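Local structure of protelomerase (Agrobacterium tumefaciens, 4F43) at residues R265-V271 and S303-L309; R153-E157 and F180-A184; F121-V127 and F249-P254. The protein probably resolves replicated telomeres by cutting and rejoining DNA strands, generating and protecting hairpin ends on the linear chromosome. The protein carries 1 engineered substitution. All blocks are in the same frame, centred on the assembly; numbering follows the deposited sequence.

Contact 1 of 3, residues R265-V271 and S303-L309; sequences RHLYAEV and SYMTYTL. With nucleotides of chain B.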
loop_
_atom_site.group_PDB
_atom_site.type_symbol
_atom_site.label_atom_id
_atom_site.label_comp_id
_atom_site.label_asym_id
_atom_site.label_seq_id
_atom_site.Cartn_x
_atom_site.Cartn_y
_atom_site.Cartn_z
ATOM N N ARG A 265 -3.380 0.024 10.256
ATOM C CA ARG A 265 -2.053 0.628 10.228
ATOM C C ARG A 265 -2.087 1.989 10.920
ATOM O O ARG A 265 -1.194 2.329 11.704
ATOM C CB ARG A 265 -1.571 0.764 8.781
ATOM C CG ARG A 265 -0.103 1.120 8.622
ATOM C CD ARG A 265 0.399 0.690 7.250
ATOM N NE ARG A 265 1.637 1.361 6.864
ATOM C CZ ARG A 265 2.856 0.913 7.148
ATOM N NH1 ARG A 265 3.009 -0.213 7.831
ATOM N NH2 ARG A 265 3.921 1.596 6.751
ATOM N N HIS A 266 -3.131 2.758 10.625
ATOM C CA HIS A 266 -3.368 4.036 11.287
ATOM C C HIS A 266 -3.515 3.837 12.792
ATOM O O HIS A 266 -2.856 4.511 13.590
ATOM C CB HIS A 266 -4.636 4.693 10.735
ATOM C CG HIS A 266 -4.524 5.132 9.308
ATOM N ND1 HIS A 266 -5.455 5.953 8.710
ATOM C CD2 HIS A 266 -3.594 4.866 8.361
ATOM C CE1 HIS A 266 -5.103 6.176 7.457
ATOM N NE2 HIS A 266 -3.978 5.528 7.219
ATOM N N LEU A 267 -4.385 2.903 13.168
ATOM C CA LEU A 267 -4.621 2.591 14.572
ATOM C C LEU A 267 -3.344 2.095 15.245
ATOM O O LEU A 267 -3.082 2.405 16.407
ATOM C CB LEU A 267 -5.732 1.550 14.710
ATOM C CG LEU A 267 -6.159 1.204 16.137
ATOM C CD1 LEU A 267 -6.636 2.451 16.868
ATOM C CD2 LEU A 267 -7.240 0.134 16.130
ATOM N N TYR A 268 -2.555 1.322 14.505
ATOM C CA TYR A 268 -1.257 0.863 14.983
ATOM C C TYR A 268 -0.365 2.054 15.320
ATOM O O TYR A 268 0.246 2.105 16.395
ATOM C CB TYR A 268 -0.596 -0.025 13.927
ATOM C CG TYR A 268 0.872 -0.293 14.156
ATOM C CD1 TYR A 268 1.296 -1.129 15.180
ATOM C CD2 TYR A 268 1.834 0.278 13.333
ATOM C CE1 TYR A 268 2.639 -1.379 15.385
ATOM C CE2 TYR A 268 3.175 0.030 13.528
ATOM C CZ TYR A 268 3.574 -0.794 14.555
ATOM O OH TYR A 268 4.912 -1.037 14.749
ATOM N N ALA A 269 -0.309 3.014 14.399
ATOM C CA ALA A 269 0.460 4.238 14.608
ATOM C C ALA A 269 0.009 4.984 15.861
ATOM O O ALA A 269 0.817 5.279 16.751
ATOM C CB ALA A 269 0.361 5.138 13.389
ATOM N N GLU A 270 -1.288 5.270 15.927
ATOM C CA GLU A 270 -1.865 6.023 17.036
ATOM C C GLU A 270 -1.602 5.360 18.387
ATOM O O GLU A 270 -1.162 6.012 19.337
ATOM C CB GLU A 270 -3.371 6.189 16.826
ATOM C CG GLU A 270 -4.008 7.276 17.672
ATOM C CD GLU A 270 -3.824 8.659 17.076
ATOM O OE1 GLU A 270 -3.169 8.772 16.018
ATOM O OE2 GLU A 270 -4.341 9.635 17.660
ATOM N N VAL A 271 -1.873 4.060 18.465
ATOM C CA VAL A 271 -1.720 3.316 19.712
ATOM C C VAL A 271 -0.258 3.187 20.140
ATOM O O VAL A 271 0.076 3.434 21.301
ATOM C CB VAL A 271 -2.365 1.917 19.622
ATOM C CG1 VAL A 271 -2.015 1.088 20.849
ATOM C CG2 VAL A 271 -3.873 2.038 19.471
ATOM N N SER A 303 -0.772 11.793 6.608
ATOM C CA SER A 303 -1.844 10.974 6.056
ATOM C C SER A 303 -2.262 9.860 7.014
ATOM O O SER A 303 -3.270 9.190 6.791
ATOM C CB SER A 303 -1.419 10.372 4.713
ATOM O OG SER A 303 -1.085 11.384 3.777
ATOM N N TYR A 304 -1.489 9.663 8.079
ATOM C CA TYR A 304 -1.759 8.576 9.019
ATOM C C TYR A 304 -2.438 9.051 10.300
ATOM O O TYR A 304 -2.693 8.257 11.205
ATOM C CB TYR A 304 -0.469 7.824 9.358
ATOM C CG TYR A 304 0.070 6.993 8.219
ATOM C CD1 TYR A 304 -0.333 5.676 8.047
ATOM C CD2 TYR A 304 0.980 7.526 7.315
ATOM C CE1 TYR A 304 0.153 4.912 7.005
ATOM C CE2 TYR A 304 1.474 6.769 6.270
ATOM C CZ TYR A 304 1.058 5.463 6.119
ATOM O OH TYR A 304 1.549 4.708 5.078
ATOM N N MET A 305 -2.727 10.344 10.374
ATOM C CA MET A 305 -3.349 10.911 11.565
ATOM C C MET A 305 -4.801 11.297 11.292
ATOM O O MET A 305 -5.090 12.401 10.835
ATOM C CB MET A 305 -2.545 12.114 12.060
ATOM C CG MET A 305 -1.040 11.926 11.934
ATOM S SD MET A 305 -0.067 12.963 13.039
ATOM C CE MET A 305 -0.617 14.598 12.567
ATOM N N THR A 306 -5.708 10.368 11.573
ATOM C CA THR A 306 -7.128 10.571 11.309
ATOM C C THR A 306 -7.999 10.086 12.466
ATOM O O THR A 306 -9.199 10.361 12.506
ATOM C CB THR A 306 -7.562 9.838 10.032
ATOM O OG1 THR A 306 -8.984 9.928 9.889
ATOM C CG2 THR A 306 -7.163 8.375 10.107
ATOM N N TYR A 307 -7.393 9.360 13.399
ATOM C CA TYR A 307 -8.115 8.842 14.556
ATOM C C TYR A 307 -7.739 9.594 15.825
ATOM O O TYR A 307 -6.677 10.210 15.903
ATOM C CB TYR A 307 -7.819 7.353 14.755
ATOM C CG TYR A 307 -8.325 6.457 13.651
ATOM C CD1 TYR A 307 -9.511 6.742 12.982
ATOM C CD2 TYR A 307 -7.617 5.322 13.280
ATOM C CE1 TYR A 307 -9.974 5.918 11.971
ATOM C CE2 TYR A 307 -8.070 4.495 12.274
ATOM C CZ TYR A 307 -9.249 4.796 11.622
ATOM O OH TYR A 307 -9.705 3.975 10.617
ATOM N N THR A 308 -8.619 9.543 16.819
ATOM C CA THR A 308 -8.306 10.071 18.140
ATOM C C THR A 308 -8.728 9.080 19.223
ATOM O O THR A 308 -9.851 8.570 19.220
ATOM C CB THR A 308 -8.932 11.466 18.388
ATOM O OG1 THR A 308 -8.631 11.898 19.722
ATOM C CG2 THR A 308 -10.442 11.441 18.193
ATOM N N LEU A 309 -7.809 8.792 20.138
ATOM C CA LEU A 309 -8.060 7.812 21.185
ATOM C C LEU A 309 -8.999 8.351 22.260
ATOM O O LEU A 309 -8.896 9.514 22.653
ATOM C CB LEU A 309 -6.743 7.325 21.799
ATOM C CG LEU A 309 -5.868 6.480 20.870
ATOM C CD1 LEU A 309 -4.735 5.829 21.645
ATOM C CD2 LEU A 309 -6.697 5.432 20.145
ATOM P P DA B 13 -4.385 6.943 2.941
ATOM O OP1 DA B 13 -4.693 5.913 3.959
ATOM O OP2 DA B 13 -4.769 8.351 3.176
ATOM O "O5'" DA B 13 -2.815 6.906 2.647
ATOM C "C5'" DA B 13 -2.216 5.712 2.164
ATOM C "C4'" DA B 13 -0.731 5.918 1.930
ATOM O "O4'" DA B 13 -0.501 6.206 0.527
ATOM C "C3'" DA B 13 -0.114 7.079 2.702
ATOM O "O3'" DA B 13 1.209 6.742 3.093
ATOM C "C2'" DA B 13 -0.117 8.210 1.680
ATOM C "C1'" DA B 13 0.188 7.434 0.404
ATOM N N9 DA B 13 -0.263 8.086 -0.820
ATOM C C8 DA B 13 -1.278 8.989 -0.965
ATOM N N7 DA B 13 -1.446 9.398 -2.201
ATOM C C5 DA B 13 -0.475 8.715 -2.915
ATOM C C6 DA B 13 -0.120 8.700 -4.279
ATOM N N6 DA B 13 -0.727 9.426 -5.225
ATOM N N1 DA B 13 0.901 7.900 -4.643
ATOM C C2 DA B 13 1.525 7.167 -3.715
ATOM N N3 DA B 13 1.280 7.097 -2.409
ATOM C C4 DA B 13 0.261 7.902 -2.075
HETATM O O HOH W 1 3.991 4.128 5.194
HETATM O O HOH W 2 -5.625 10.764 19.877
HETATM O O HOH W 3 -4.580 7.766 14.187
#
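The phenolic oxygen of Tyr304 lies at the DNA backbone, with OH only 2.9 Å from O3' of DA13 of chain B. This is consistent with Tyr304 being the nucleophilic tyrosine of a telomere resolvase catalytic domain, as in the related tyrosine recombinases; it also packs on a DNA phosphate. Water 1 links the same hydroxyl (2.5 Å from Tyr304 OH) to Arg265 NH2 (3.0 Å). Tyr304 OH is also hydrogen-bonded to Tyr262 OH, while Arg265 NH1 is held by Gly152 O.

The segments illustrate how a segment leading into a short strand packs against helix 263-276. His266, on that helix, is the hub: Tyr304 CA sits over its ring face in a CH-pi contact, 4.2 Å from the ring centroid, and His266 ND1 comes within 3.3 Å of Thr306 CG2. Leu267 packs on Tyr307 and Leu309, and Val271 adds to the apolar lining round Leu309.

Direct hydrogen bonds between the segments are absent, and the polar link runs through solvent. Glu270 OE2 approaches Tyr307 O to 3.0 Å, but both are acceptors; instead, water 2 donates to Glu270 OE2 (2.8 Å) and accepts from Leu309 N (3.0 Å).

Contact 2 of 3, residues R153-E157 and F180-A184; sequences RAPYE and FNGQA. Engineered in segment 153-157: Ala154 (natural residue Arg). With nucleotides of chain B.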
loop_
_atom_site.group_PDB
_atom_site.type_symbol
_atom_site.label_atom_id
_atom_site.label_comp_id
_atom_site.label_asym_id
_atom_site.label_seq_id
_atom_site.Cartn_x
_atom_site.Cartn_y
_atom_site.Cartn_z
ATOM N N ARG A 153 2.261 -3.631 9.679
ATOM C CA ARG A 153 2.750 -3.662 8.306
ATOM C C ARG A 153 1.588 -3.707 7.314
ATOM O O ARG A 153 0.480 -4.121 7.658
ATOM C CB ARG A 153 3.692 -4.849 8.084
ATOM C CG ARG A 153 4.931 -4.853 8.970
ATOM C CD ARG A 153 5.636 -3.506 8.964
ATOM N NE ARG A 153 5.351 -2.730 10.167
ATOM C CZ ARG A 153 5.815 -1.505 10.390
ATOM N NH1 ARG A 153 5.508 -0.871 11.513
ATOM N NH2 ARG A 153 6.585 -0.913 9.487
ATOM N N ALA A 154 1.852 -3.275 6.086
ATOM C CA ALA A 154 0.841 -3.254 5.035
ATOM C C ALA A 154 0.511 -4.672 4.577
ATOM O O ALA A 154 1.349 -5.567 4.683
ATOM C CB ALA A 154 1.327 -2.409 3.862
ATOM N N PRO A 155 -0.720 -4.881 4.076
ATOM C CA PRO A 155 -1.172 -6.182 3.567
ATOM C C PRO A 155 -0.199 -6.819 2.574
ATOM O O PRO A 155 0.037 -8.023 2.650
ATOM C CB PRO A 155 -2.486 -5.834 2.869
ATOM C CG PRO A 155 -3.014 -4.691 3.657
ATOM C CD PRO A 155 -1.810 -3.887 4.074
ATOM N N TYR A 156 0.355 -6.028 1.663
ATOM C CA TYR A 156 1.318 -6.547 0.698
ATOM C C TYR A 156 2.570 -7.043 1.415
ATOM O O TYR A 156 3.041 -8.155 1.169
ATOM C CB TYR A 156 1.679 -5.476 -0.334
ATOM C CG TYR A 156 2.539 -5.980 -1.468
ATOM C CD1 TYR A 156 2.042 -6.894 -2.388
ATOM C CD2 TYR A 156 3.846 -5.536 -1.626
ATOM C CE1 TYR A 156 2.824 -7.357 -3.428
ATOM C CE2 TYR A 156 4.635 -5.993 -2.665
ATOM C CZ TYR A 156 4.120 -6.903 -3.563
ATOM O OH TYR A 156 4.901 -7.361 -4.597
ATOM N N GLU A 157 3.091 -6.211 2.313
ATOM C CA GLU A 157 4.259 -6.564 3.109
ATOM C C GLU A 157 3.996 -7.818 3.935
ATOM O O GLU A 157 4.772 -8.770 3.895
ATOM C CB GLU A 157 4.638 -5.409 4.038
ATOM C CG GLU A 157 5.003 -4.120 3.321
ATOM C CD GLU A 157 5.145 -2.947 4.273
ATOM O OE1 GLU A 157 4.689 -3.062 5.430
ATOM O OE2 GLU A 157 5.713 -1.913 3.865
ATOM N N PHE A 180 11.963 -5.935 11.144
ATOM C CA PHE A 180 11.143 -6.015 9.939
ATOM C C PHE A 180 11.927 -5.818 8.641
ATOM O O PHE A 180 12.876 -5.034 8.586
ATOM C CB PHE A 180 9.991 -5.009 10.022
ATOM C CG PHE A 180 9.271 -4.802 8.722
ATOM C CD1 PHE A 180 8.452 -5.792 8.202
ATOM C CD2 PHE A 180 9.409 -3.614 8.021
ATOM C CE1 PHE A 180 7.790 -5.602 7.002
ATOM C CE2 PHE A 180 8.749 -3.417 6.822
ATOM C CZ PHE A 180 7.939 -4.412 6.311
ATOM N N ASN A 181 11.510 -6.538 7.603
ATOM C CA ASN A 181 12.104 -6.442 6.275
ATOM C C ASN A 181 11.226 -7.181 5.268
ATOM O O ASN A 181 10.811 -8.310 5.522
ATOM C CB ASN A 181 13.510 -7.046 6.279
ATOM C CG ASN A 181 14.379 -6.515 5.156
ATOM O OD1 ASN A 181 14.336 -5.329 4.826
ATOM N ND2 ASN A 181 15.180 -7.393 4.562
ATOM N N GLY A 182 10.923 -6.552 4.136
ATOM C CA GLY A 182 11.357 -5.200 3.845
ATOM C C GLY A 182 10.206 -4.300 3.443
ATOM O O GLY A 182 9.117 -4.770 3.107
ATOM N N GLN A 183 10.455 -2.997 3.473
ATOM C CA GLN A 183 9.433 -1.999 3.183
ATOM C C GLN A 183 8.971 -2.061 1.728
ATOM O O GLN A 183 9.707 -2.511 0.849
ATOM C CB GLN A 183 9.970 -0.601 3.506
ATOM C CG GLN A 183 8.938 0.521 3.482
ATOM C CD GLN A 183 8.109 0.595 4.751
ATOM O OE1 GLN A 183 7.927 -0.400 5.452
ATOM N NE2 GLN A 183 7.606 1.785 5.056
ATOM N N ALA A 184 7.743 -1.613 1.487
ATOM C CA ALA A 184 7.208 -1.512 0.136
ATOM C C ALA A 184 7.107 -0.049 -0.284
ATOM O O ALA A 184 7.303 0.851 0.534
ATOM C CB ALA A 184 5.846 -2.183 0.053
ATOM P P DT B 23 -1.043 -3.216 -0.396
ATOM O OP1 DT B 23 -0.685 -3.645 0.974
ATOM O OP2 DT B 23 -1.257 -4.227 -1.454
ATOM O "O5'" DT B 23 -2.354 -2.305 -0.316
ATOM C "C5'" DT B 23 -2.447 -1.274 0.661
ATOM C "C4'" DT B 23 -3.729 -0.478 0.486
ATOM O "O4'" DT B 23 -3.787 0.046 -0.866
ATOM C "C3'" DT B 23 -5.022 -1.269 0.681
ATOM O "O3'" DT B 23 -5.958 -0.485 1.415
ATOM C "C2'" DT B 23 -5.503 -1.513 -0.743
ATOM C "C1'" DT B 23 -5.077 -0.202 -1.385
ATOM N N1 DT B 23 -5.021 -0.228 -2.875
ATOM C C2 DT B 23 -5.889 0.576 -3.574
ATOM O O2 DT B 23 -6.699 1.307 -3.036
ATOM N N3 DT B 23 -5.773 0.495 -4.935
ATOM C C4 DT B 23 -4.900 -0.290 -5.659
ATOM O O4 DT B 23 -4.887 -0.280 -6.889
ATOM C C5 DT B 23 -4.016 -1.111 -4.867
ATOM C C7 DT B 23 -3.018 -2.012 -5.532
ATOM C C6 DT B 23 -4.120 -1.041 -3.532
ATOM P P DT B 22 4.788 -1.617 -4.286
ATOM O OP1 DT B 22 6.189 -1.525 -3.817
ATOM O OP2 DT B 22 4.422 -2.603 -5.327
ATOM O "O5'" DT B 22 3.845 -1.868 -3.015
ATOM C "C5'" DT B 22 2.495 -2.302 -3.175
ATOM C "C4'" DT B 22 1.515 -1.271 -2.645
ATOM O "O4'" DT B 22 1.251 -0.294 -3.678
ATOM C "C3'" DT B 22 0.136 -1.806 -2.277
ATOM O "O3'" DT B 22 0.092 -2.199 -0.909
ATOM C "C2'" DT B 22 -0.788 -0.619 -2.523
ATOM C "C1'" DT B 22 0.032 0.349 -3.372
ATOM N N1 DT B 22 -0.661 0.753 -4.633
ATOM C C2 DT B 22 -1.736 1.610 -4.556
ATOM O O2 DT B 22 -2.161 2.069 -3.510
ATOM N N3 DT B 22 -2.304 1.924 -5.762
ATOM C C4 DT B 22 -1.923 1.481 -7.013
ATOM O O4 DT B 22 -2.510 1.830 -8.035
ATOM C C5 DT B 22 -0.792 0.586 -7.020
ATOM C C7 DT B 22 -0.279 0.032 -8.317
ATOM C C6 DT B 22 -0.224 0.268 -5.848
HETATM O O HOH W 4 5.724 -0.565 6.807
#
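Aliphatic and aromatic contacts form one layer of this junction between the start of helix 155-161 and the loop after strand 177-180. The Arg153 side chain lies over a face of Phe180, its CD 3.5 Å from the ring centroid in a CH-pi contact. The cation-pi component is long and at most weak, and the guanidinium finds its better polar partner in Ile290 O. Tyr156 CD2 touches Ala184 CB at 4.2 Å.

Hydrogen bonding centres on Glu157. Glu157 OE2 accepts from the backbone Ala184 N at 3.1 Å, tying the loop to the helix, while Glu157 OE1 accepts from Ala154 N at 2.9 Å. Since Ala154 is the N-cap and Glu157 the N3 residue, the latter bond is one half of a capping box. Ala154 itself is an engineered residue replacing arginine.

Glu157 OE2 and Gln183 OE1, both acceptors, lie 3.1 Å apart without a bond. Water 4 bridges Glu157 OE1 (3.0 Å) and Gln183 OE1 (2.6 Å), and Gln183 NE2 is hydrogen-bonded to Leu291 O.

DNA binding completes the set. Tyr156 N donates to OP1 of DT23 of chain B at 2.7 Å, a phosphate received at a helix N-terminus, and Ala184 CB packs on O5' of DT22 of chain B at 3.7 Å. The chemistry implies that one carboxylate bonds to both the helix start and the loop beside the DNA backbone.

Contact 3 of 3, residues F121-V127 and F249-P254; sequences FENYRQV and FEDVWP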
loop_
_atom_site.group_PDB
_atom_site.type_symbol
_atom_site.label_atom_id
_atom_site.label_comp_id
_atom_site.label_asym_id
_atom_site.label_seq_id
_atom_site.Cartn_x
_atom_site.Cartn_y
_atom_site.Cartn_z
ATOM N N PHE A 121 -11.977 6.719 17.905
ATOM C CA PHE A 121 -11.924 5.264 17.853
ATOM C C PHE A 121 -12.228 4.681 19.227
ATOM O O PHE A 121 -11.329 4.230 19.936
ATOM C CB PHE A 121 -10.543 4.808 17.381
ATOM C CG PHE A 121 -10.569 3.563 16.544
ATOM C CD1 PHE A 121 -9.736 3.439 15.444
ATOM C CD2 PHE A 121 -11.422 2.516 16.852
ATOM C CE1 PHE A 121 -9.755 2.296 14.666
ATOM C CE2 PHE A 121 -11.444 1.367 16.082
ATOM C CZ PHE A 121 -10.611 1.257 14.987
ATOM N N GLU A 122 -13.505 4.690 19.593
ATOM C CA GLU A 122 -13.929 4.316 20.940
ATOM C C GLU A 122 -13.681 2.853 21.307
ATOM O O GLU A 122 -13.184 2.558 22.393
ATOM C CB GLU A 122 -15.397 4.691 21.160
ATOM C CG GLU A 122 -15.602 6.162 21.473
ATOM C CD GLU A 122 -16.848 6.731 20.827
ATOM O OE1 GLU A 122 -17.443 6.044 19.970
ATOM O OE2 GLU A 122 -17.229 7.869 21.175
ATOM N N ASN A 123 -14.024 1.943 20.403
ATOM C CA ASN A 123 -13.895 0.515 20.680
ATOM C C ASN A 123 -12.620 -0.087 20.096
ATOM O O ASN A 123 -12.635 -1.206 19.582
ATOM C CB ASN A 123 -15.113 -0.239 20.143
ATOM C CG ASN A 123 -16.426 0.363 20.610
ATOM O OD1 ASN A 123 -16.563 0.767 21.765
ATOM N ND2 ASN A 123 -17.400 0.428 19.709
ATOM N N TYR A 124 -11.515 0.648 20.182
ATOM C CA TYR A 124 -10.264 0.206 19.568
ATOM C C TYR A 124 -9.612 -0.958 20.315
ATOM O O TYR A 124 -8.948 -1.800 19.706
ATOM C CB TYR A 124 -9.282 1.374 19.415
ATOM C CG TYR A 124 -8.533 1.749 20.674
ATOM C CD1 TYR A 124 -7.251 1.269 20.910
ATOM C CD2 TYR A 124 -9.100 2.592 21.622
ATOM C CE1 TYR A 124 -6.558 1.608 22.054
ATOM C CE2 TYR A 124 -8.414 2.938 22.771
ATOM C CZ TYR A 124 -7.144 2.444 22.981
ATOM O OH TYR A 124 -6.458 2.786 24.122
ATOM N N ARG A 125 -9.804 -1.001 21.631
ATOM C CA ARG A 125 -9.270 -2.086 22.450
ATOM C C ARG A 125 -9.855 -3.424 22.013
ATOM O O ARG A 125 -9.158 -4.442 21.969
ATOM C CB ARG A 125 -9.572 -1.844 23.931
ATOM C CG ARG A 125 -8.890 -0.621 24.522
ATOM C CD ARG A 125 -9.257 -0.444 25.987
ATOM N NE ARG A 125 -8.494 0.628 26.618
ATOM C CZ ARG A 125 -7.320 0.456 27.218
ATOM N NH1 ARG A 125 -6.772 -0.751 27.268
ATOM N NH2 ARG A 125 -6.695 1.489 27.766
ATOM N N GLN A 126 -11.143 -3.407 21.685
ATOM C CA GLN A 126 -11.835 -4.600 21.221
ATOM C C GLN A 126 -11.258 -5.067 19.891
ATOM O O GLN A 126 -11.100 -6.262 19.665
ATOM C CB GLN A 126 -13.332 -4.330 21.079
ATOM C CG GLN A 126 -13.973 -3.756 22.330
ATOM C CD GLN A 126 -15.486 -3.737 22.253
ATOM O OE1 GLN A 126 -16.103 -4.655 21.712
ATOM N NE2 GLN A 126 -16.094 -2.686 22.790
ATOM N N VAL A 127 -10.943 -4.116 19.018
ATOM C CA VAL A 127 -10.351 -4.427 17.721
ATOM C C VAL A 127 -8.965 -5.046 17.893
ATOM O O VAL A 127 -8.638 -6.055 17.259
ATOM C CB VAL A 127 -10.239 -3.166 16.838
ATOM C CG1 VAL A 127 -9.488 -3.478 15.552
ATOM C CG2 VAL A 127 -11.618 -2.603 16.535
ATOM N N PHE A 249 -14.814 -6.660 12.122
ATOM C CA PHE A 249 -15.064 -5.498 12.966
ATOM C C PHE A 249 -16.344 -4.782 12.545
ATOM O O PHE A 249 -16.346 -3.570 12.330
ATOM C CB PHE A 249 -13.878 -4.535 12.898
ATOM C CG PHE A 249 -12.547 -5.222 12.773
ATOM C CD1 PHE A 249 -11.894 -5.707 13.893
ATOM C CD2 PHE A 249 -11.949 -5.384 11.532
ATOM C CE1 PHE A 249 -10.669 -6.340 13.778
ATOM C CE2 PHE A 249 -10.726 -6.016 11.410
ATOM C CZ PHE A 249 -10.086 -6.494 12.534
ATOM N N GLU A 250 -17.430 -5.540 12.439
ATOM C CA GLU A 250 -18.705 -5.019 11.954
ATOM C C GLU A 250 -19.316 -3.957 12.868
ATOM O O GLU A 250 -19.611 -2.845 12.428
ATOM C CB GLU A 250 -19.701 -6.163 11.757
ATOM C CG GLU A 250 -21.121 -5.703 11.478
ATOM C CD GLU A 250 -21.576 -6.034 10.073
ATOM O OE1 GLU A 250 -21.105 -7.049 9.517
ATOM O OE2 GLU A 250 -22.404 -5.277 9.523
ATOM N N ASP A 251 -19.505 -4.305 14.137
ATOM C CA ASP A 251 -20.208 -3.430 15.069
ATOM C C ASP A 251 -19.302 -2.792 16.119
ATOM O O ASP A 251 -19.786 -2.224 17.097
ATOM C CB ASP A 251 -21.349 -4.188 15.756
ATOM C CG ASP A 251 -22.515 -4.455 14.824
ATOM O OD1 ASP A 251 -22.954 -3.512 14.132
ATOM O OD2 ASP A 251 -22.988 -5.611 14.775
ATOM N N VAL A 252 -17.991 -2.877 15.916
ATOM C CA VAL A 252 -17.043 -2.289 16.858
ATOM C C VAL A 252 -16.237 -1.161 16.221
ATOM O O VAL A 252 -15.524 -0.428 16.908
ATOM C CB VAL A 252 -16.079 -3.342 17.435
ATOM C CG1 VAL A 252 -16.859 -4.442 18.139
ATOM C CG2 VAL A 252 -15.204 -3.921 16.336
ATOM N N TRP A 253 -16.355 -1.027 14.905
ATOM C CA TRP A 253 -15.654 0.018 14.173
ATOM C C TRP A 253 -16.470 1.305 14.220
ATOM O O TRP A 253 -17.701 1.255 14.195
ATOM C CB TRP A 253 -15.432 -0.419 12.722
ATOM C CG TRP A 253 -14.327 0.314 12.021
ATOM C CD1 TRP A 253 -14.431 1.483 11.320
ATOM C CD2 TRP A 253 -12.951 -0.075 11.947
ATOM N NE1 TRP A 253 -13.205 1.846 10.819
ATOM C CE2 TRP A 253 -12.279 0.906 11.190
ATOM C CE3 TRP A 253 -12.220 -1.157 12.447
ATOM C CZ2 TRP A 253 -10.914 0.837 10.921
ATOM C CZ3 TRP A 253 -10.866 -1.223 12.180
ATOM C CH2 TRP A 253 -10.228 -0.233 11.423
ATOM N N PRO A 254 -15.786 2.461 14.309
ATOM C CA PRO A 254 -16.414 3.787 14.309
ATOM C C PRO A 254 -17.488 3.940 13.234
ATOM O O PRO A 254 -17.285 3.539 12.088
ATOM C CB PRO A 254 -15.237 4.715 14.014
ATOM C CG PRO A 254 -14.087 4.038 14.672
ATOM C CD PRO A 254 -14.332 2.552 14.538
#
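Val127 and Phe121 form the apolar centre, gripping the loop between helices 230-248 and 263-276 at two levels. Val127 CG1 meets Phe249 CE1 at 3.6 Å, and Val127 CG2 meets Val252 CG2 at 3.8 Å. Phe121 directs its edge at the face of the Trp253 six-membered ring, with centroids 4.9 Å apart and planes at 66°, an edge-to-face pair. The face of Phe121 is used as well: Pro254 CD lies 3.9 Å from its centroid in a CH-pi contact. Phe121 also pairs edge-to-face with Tyr307, so the rings join a wider aromatic cluster, while Trp253 NE1 is hydrogen-bonded to Glu257 OE2.

Farther out, Gln126 OE1 approaches Val252 CG1 at 3.7 Å. At the polar edge, Asn123 CB rests 3.3 Å from Val252 O, and the same carbonyl receives a weak hydrogen bond from Asn123 ND2 at 3.5 Å. Asn123 occupies the N-cap position of helix 124-134, but its amide is turned to this loop and makes no capping bond.

The principle is that of a helix start docked on an interhelical loop: a type I beta turn from Phe121 to Tyr124 leads into helix 124-134, joining sequence-distant parts of the largely helical telomere resolvase catalytic domain.

All six segments fall within the telomere resolvase catalytic domain, and helix 263-276 connects their surroundings. Contacts 1 and 3 have centres 13 Å apart and touch: Thr308 O lies 3.1 Å from Phe121 N, a probable hydrogen bond beside the parallel pair of strands 119-120 and 307-308. Contacts 1 and 2, with centres 18 Å apart, meet where Arg265 NH1 packs 3.5 Å from Arg153 CA, and both reach the DNA. Contacts 2 and 3 stay separate, about 11 Å between nearest atoms. Along the chain, contact 2 falls between the two halves of contact 3, and contact 1 follows both. The DNA-facing region is thus assembled from sequence-distant pieces, with contact 3 adjoining contact 1, about 8 Å from the DNA at its nearest atom.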